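Local coordinates for capsid protein (Penaeus vannamei nodavirus, PDB 5YKZ), which builds the shell of the virus particle and, through its protruding domain, pairs with a second copy to form dimeric surface spikes, at residues L40-S52 and I70-F84. Sequence-based numbering, arbitrary orientation.
Sequences LLTPAFLEQNFQS and ISINMDPTVTTVSGF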
loop_
_atom_site.group_PDB
_atom_site.type_symbol
_atom_site.label_atom_id
_atom_site.label_comp_id
_atom_site.label_asym_id
_atom_site.label_seq_id
_atom_site.Cartn_x
_atom_site.Cartn_y
_atom_site.Cartn_z
ATOM N N LEU B 40 -4.342 -0.275 11.485
ATOM C CA LEU B 40 -3.834 0.578 10.363
ATOM C C LEU B 40 -4.324 -0.012 9.070
ATOM O O LEU B 40 -4.246 -1.258 8.890
ATOM C CB LEU B 40 -2.353 0.522 10.434
ATOM C CG LEU B 40 -1.613 1.518 9.658
ATOM C CD1 LEU B 40 -1.755 2.980 10.203
ATOM C CD2 LEU B 40 -0.143 1.139 9.526
ATOM N N LEU B 41 -4.765 0.805 8.149
ATOM C CA LEU B 41 -5.208 0.368 6.836
ATOM C C LEU B 41 -4.303 0.918 5.789
ATOM O O LEU B 41 -4.007 2.126 5.789
ATOM C CB LEU B 41 -6.638 0.841 6.520
ATOM C CG LEU B 41 -7.633 0.811 7.640
ATOM C CD1 LEU B 41 -8.980 1.281 7.209
ATOM C CD2 LEU B 41 -7.762 -0.602 8.263
ATOM N N THR B 42 -3.829 0.091 4.829
ATOM C CA THR B 42 -2.971 0.501 3.751
ATOM C C THR B 42 -3.554 0.031 2.437
ATOM O O THR B 42 -4.154 -1.072 2.385
ATOM C CB THR B 42 -1.551 -0.086 3.973
ATOM O OG1 THR B 42 -1.637 -1.561 4.108
ATOM C CG2 THR B 42 -0.941 0.462 5.186
ATOM N N PRO B 43 -3.408 0.786 1.363
ATOM C CA PRO B 43 -4.050 0.427 0.085
ATOM C C PRO B 43 -3.349 -0.681 -0.655
ATOM O O PRO B 43 -2.120 -0.804 -0.540
ATOM C CB PRO B 43 -3.949 1.745 -0.719
ATOM C CG PRO B 43 -2.704 2.405 -0.156
ATOM C CD PRO B 43 -2.715 2.106 1.299
ATOM N N ALA B 44 -4.028 -1.387 -1.504
ATOM C CA ALA B 44 -3.457 -2.414 -2.375
ATOM C C ALA B 44 -4.420 -2.753 -3.470
ATOM O O ALA B 44 -5.678 -2.713 -3.233
ATOM C CB ALA B 44 -3.087 -3.671 -1.605
ATOM N N PHE B 45 -3.952 -3.237 -4.607
ATOM C CA PHE B 45 -4.827 -3.830 -5.601
ATOM C C PHE B 45 -3.981 -4.722 -6.497
ATOM O O PHE B 45 -2.740 -4.574 -6.574
ATOM C CB PHE B 45 -5.612 -2.790 -6.394
ATOM C CG PHE B 45 -4.740 -1.799 -7.104
ATOM C CD1 PHE B 45 -4.073 -2.112 -8.242
ATOM C CD2 PHE B 45 -4.597 -0.539 -6.587
ATOM C CE1 PHE B 45 -3.237 -1.137 -8.865
ATOM C CE2 PHE B 45 -3.795 0.379 -7.176
ATOM C CZ PHE B 45 -3.120 0.065 -8.306
ATOM N N LEU B 46 -4.619 -5.654 -7.186
ATOM C CA LEU B 46 -3.949 -6.705 -7.901
ATOM C C LEU B 46 -4.479 -6.860 -9.305
ATOM O O LEU B 46 -5.686 -7.139 -9.479
ATOM C CB LEU B 46 -4.104 -8.021 -7.102
ATOM C CG LEU B 46 -3.425 -9.196 -7.670
ATOM C CD1 LEU B 46 -1.923 -9.086 -7.787
ATOM C CD2 LEU B 46 -3.690 -10.431 -6.848
ATOM N N GLU B 47 -3.620 -6.770 -10.277
ATOM C CA GLU B 47 -3.937 -7.174 -11.645
ATOM C C GLU B 47 -5.184 -6.508 -12.158
ATOM O O GLU B 47 -6.085 -7.198 -12.719
ATOM C CB GLU B 47 -3.942 -8.679 -11.784
ATOM C CG GLU B 47 -2.579 -9.295 -11.488
ATOM C CD GLU B 47 -2.550 -10.767 -11.193
ATOM O OE1 GLU B 47 -1.395 -11.268 -10.970
ATOM O OE2 GLU B 47 -3.610 -11.398 -11.034
ATOM N N GLN B 48 -5.280 -5.190 -12.087
ATOM C CA GLN B 48 -6.446 -4.405 -12.563
ATOM C C GLN B 48 -6.209 -3.792 -13.845
ATOM O O GLN B 48 -5.135 -3.273 -14.130
ATOM C CB GLN B 48 -6.840 -3.344 -11.497
ATOM C CG GLN B 48 -7.288 -3.950 -10.210
ATOM C CD GLN B 48 -8.477 -4.810 -10.364
ATOM O OE1 GLN B 48 -9.512 -4.294 -10.834
ATOM N NE2 GLN B 48 -8.391 -6.001 -9.975
ATOM N N ASN B 49 -7.257 -3.762 -14.699
ATOM C CA ASN B 49 -7.241 -3.002 -15.924
ATOM C C ASN B 49 -8.071 -1.771 -15.768
ATOM O O ASN B 49 -9.294 -1.810 -15.961
ATOM C CB ASN B 49 -7.733 -3.820 -17.105
ATOM C CG ASN B 49 -7.726 -3.027 -18.334
ATOM O OD1 ASN B 49 -7.232 -1.942 -18.424
ATOM N ND2 ASN B 49 -8.225 -3.666 -19.425
ATOM N N PHE B 50 -7.442 -0.670 -15.348
ATOM C CA PHE B 50 -8.138 0.603 -15.136
ATOM C C PHE B 50 -8.442 1.282 -16.431
ATOM O O PHE B 50 -9.070 2.347 -16.354
ATOM C CB PHE B 50 -7.283 1.523 -14.215
ATOM C CG PHE B 50 -7.056 0.987 -12.849
ATOM C CD1 PHE B 50 -8.082 1.013 -11.881
ATOM C CD2 PHE B 50 -5.847 0.477 -12.429
ATOM C CE1 PHE B 50 -7.864 0.577 -10.633
ATOM C CE2 PHE B 50 -5.619 0.033 -11.165
ATOM C CZ PHE B 50 -6.661 0.070 -10.256
ATOM N N GLN B 51 -8.062 0.735 -17.568
ATOM C CA GLN B 51 -8.274 1.323 -18.915
ATOM C C GLN B 51 -9.227 0.483 -19.671
ATOM O O GLN B 51 -9.282 0.643 -20.938
ATOM C CB GLN B 51 -6.943 1.461 -19.621
ATOM C CG GLN B 51 -6.077 2.463 -18.878
ATOM C CD GLN B 51 -4.727 2.785 -19.545
ATOM O OE1 GLN B 51 -4.439 2.351 -20.649
ATOM N NE2 GLN B 51 -3.878 3.462 -18.809
ATOM N N SER B 52 -10.073 -0.274 -19.062
ATOM C CA SER B 52 -11.092 -1.107 -19.732
ATOM C C SER B 52 -12.168 -0.206 -20.320
ATOM O O SER B 52 -12.949 -0.705 -21.166
ATOM C CB SER B 52 -11.681 -2.120 -18.770
ATOM O OG SER B 52 -12.009 -1.557 -17.522
ATOM N N ILE B 70 -6.898 7.311 2.569
ATOM C CA ILE B 70 -6.322 6.510 1.455
ATOM C C ILE B 70 -6.731 7.127 0.158
ATOM O O ILE B 70 -7.911 7.431 -0.049
ATOM C CB ILE B 70 -6.744 5.027 1.584
ATOM C CG1 ILE B 70 -5.949 4.408 2.680
ATOM C CG2 ILE B 70 -6.513 4.339 0.287
ATOM C CD1 ILE B 70 -6.361 2.958 3.009
ATOM N N SER B 71 -5.738 7.314 -0.719
ATOM C CA SER B 71 -5.955 7.844 -2.030
ATOM C C SER B 71 -5.464 6.858 -3.076
ATOM O O SER B 71 -4.284 6.434 -3.035
ATOM C CB SER B 71 -5.189 9.148 -2.226
ATOM O OG SER B 71 -5.187 9.524 -3.568
ATOM N N ILE B 72 -6.333 6.483 -3.998
ATOM C CA ILE B 72 -5.965 5.681 -5.173
ATOM C C ILE B 72 -6.432 6.460 -6.367
ATOM O O ILE B 72 -7.639 6.470 -6.698
ATOM C CB ILE B 72 -6.585 4.249 -5.143
ATOM C CG1 ILE B 72 -6.140 3.477 -3.921
ATOM C CG2 ILE B 72 -6.241 3.565 -6.419
ATOM C CD1 ILE B 72 -6.732 2.130 -3.724
ATOM N N ASN B 73 -5.546 7.128 -7.056
ATOM C CA ASN B 73 -5.821 7.973 -8.218
ATOM C C ASN B 73 -4.998 7.399 -9.360
ATOM O O ASN B 73 -3.760 7.507 -9.356
ATOM C CB ASN B 73 -5.565 9.446 -7.951
ATOM C CG ASN B 73 -5.894 10.269 -9.178
ATOM O OD1 ASN B 73 -5.906 9.838 -10.238
ATOM N ND2 ASN B 73 -6.163 11.567 -8.910
ATOM N N MET B 74 -5.649 6.768 -10.315
ATOM C CA MET B 74 -5.005 6.121 -11.396
ATOM C C MET B 74 -4.775 7.071 -12.623
ATOM O O MET B 74 -4.503 6.607 -13.705
ATOM C CB MET B 74 -5.668 4.829 -11.764
ATOM C CG MET B 74 -5.669 3.831 -10.606
ATOM S SD MET B 74 -4.178 3.614 -9.693
ATOM C CE MET B 74 -3.307 2.970 -10.876
ATOM N N ASP B 75 -4.849 8.343 -12.451
ATOM C CA ASP B 75 -4.555 9.318 -13.544
ATOM C C ASP B 75 -3.171 8.988 -14.103
ATOM O O ASP B 75 -2.194 9.021 -13.355
ATOM C CB ASP B 75 -4.608 10.701 -13.008
ATOM C CG ASP B 75 -4.495 11.830 -14.071
ATOM O OD1 ASP B 75 -3.755 11.596 -15.049
ATOM O OD2 ASP B 75 -5.095 12.860 -13.816
ATOM N N PRO B 76 -3.050 8.764 -15.399
ATOM C CA PRO B 76 -1.720 8.411 -15.895
ATOM C C PRO B 76 -0.706 9.507 -15.784
ATOM O O PRO B 76 0.561 9.265 -15.819
ATOM C CB PRO B 76 -1.935 8.107 -17.366
ATOM C CG PRO B 76 -3.335 8.218 -17.673
ATOM C CD PRO B 76 -4.085 8.615 -16.403
ATOM N N THR B 77 -1.093 10.748 -15.583
ATOM C CA THR B 77 -0.148 11.872 -15.353
ATOM C C THR B 77 0.210 12.127 -13.951
ATOM O O THR B 77 1.160 12.913 -13.659
ATOM C CB THR B 77 -0.721 13.217 -16.037
ATOM O OG1 THR B 77 -1.812 13.718 -15.284
ATOM C CG2 THR B 77 -1.153 12.853 -17.364
ATOM N N VAL B 78 -0.540 11.538 -12.999
ATOM C CA VAL B 78 -0.363 11.877 -11.647
ATOM C C VAL B 78 -0.973 10.738 -10.858
ATOM O O VAL B 78 -2.133 10.813 -10.376
ATOM C CB VAL B 78 -0.865 13.287 -11.260
ATOM C CG1 VAL B 78 -2.335 13.524 -11.626
ATOM C CG2 VAL B 78 -0.534 13.615 -9.834
ATOM N N THR B 79 -0.242 9.646 -10.786
ATOM C CA THR B 79 -0.799 8.370 -10.193
ATOM C C THR B 79 -0.407 8.286 -8.760
ATOM O O THR B 79 0.789 8.452 -8.402
ATOM C CB THR B 79 -0.211 7.211 -10.947
ATOM O OG1 THR B 79 -0.322 7.373 -12.364
ATOM C CG2 THR B 79 -0.928 5.951 -10.562
ATOM N N THR B 80 -1.374 8.071 -7.875
ATOM C CA THR B 80 -1.140 7.963 -6.432
ATOM C C THR B 80 -1.744 6.687 -5.889
ATOM O O THR B 80 -2.937 6.409 -6.188
ATOM C CB THR B 80 -1.748 9.158 -5.730
ATOM O OG1 THR B 80 -1.060 10.341 -6.145
ATOM C CG2 THR B 80 -1.718 9.080 -4.247
ATOM N N VAL B 81 -0.986 5.955 -5.111
ATOM C CA VAL B 81 -1.533 4.843 -4.285
ATOM C C VAL B 81 -0.899 5.068 -2.943
ATOM O O VAL B 81 0.258 4.646 -2.730
ATOM C CB VAL B 81 -1.237 3.509 -4.891
ATOM C CG1 VAL B 81 -1.835 2.405 -4.024
ATOM C CG2 VAL B 81 -1.813 3.364 -6.310
ATOM N N SER B 82 -1.567 5.797 -2.047
ATOM C CA SER B 82 -0.859 6.279 -0.871
ATOM C C SER B 82 -1.848 6.546 0.261
ATOM O O SER B 82 -3.097 6.466 0.084
ATOM C CB SER B 82 -0.121 7.538 -1.233
ATOM O OG SER B 82 0.907 7.781 -0.258
ATOM N N GLY B 83 -1.297 6.901 1.391
ATOM C CA GLY B 83 -2.060 7.124 2.601
ATOM C C GLY B 83 -2.259 5.916 3.423
ATOM O O GLY B 83 -2.260 4.808 2.907
ATOM N N PHE B 84 -2.451 6.144 4.716
ATOM C CA PHE B 84 -2.732 5.073 5.623
ATOM C C PHE B 84 -3.670 5.589 6.677
ATOM O O PHE B 84 -3.571 6.778 7.121
ATOM C CB PHE B 84 -1.456 4.476 6.255
ATOM C CG PHE B 84 -0.433 5.475 6.755
ATOM C CD1 PHE B 84 -0.418 5.966 8.017
ATOM C CD2 PHE B 84 0.594 5.866 5.940
ATOM C CE1 PHE B 84 0.520 6.845 8.452
ATOM C CE2 PHE B 84 1.566 6.676 6.382
ATOM C CZ PHE B 84 1.526 7.210 7.573
#
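Asp75 O, next to the Met74 that packs on Phe50, accepts Thr79 OG1 at 2.7 Å and Val78 N at 3.0 Å from opposite faces of its carbonyl plane. These bonds tie down the turn joining strands 70-73 and 79-82, just past Met74. With CG anti to the carbonyl carbon (chi1 -60°), Met74 sets CG over the centre of the Phe50 ring, 3.6 Å from its centroid; bends at chi2 and chi3 then fold SD over the same face and bring CE to 3.7 Å from Phe50 CE2. Gln48 CB lies over the opposite face, toward the rim. Phe50 in turn puts CZ over the middle of one face of Phe45, while Val81 CG2 comes in at the Phe45 edge, 3.7 Å from CE2. Farther along, the Pro43 ring rests on Ile70, Ile72 and Val81, its CB 3.8 Å from Ile70 CG2. At the far end Leu41 O receives a CA-H...O contact from Phe84 CA at 3.2 Å. There strand 38-48 still pairs with strand 79-88, through Leu41 and Ile85; beyond it the two splay apart, held by apolar and Met-aromatic packing, while backbone pairing of Phe45 and Gln48 passes to the second subunit.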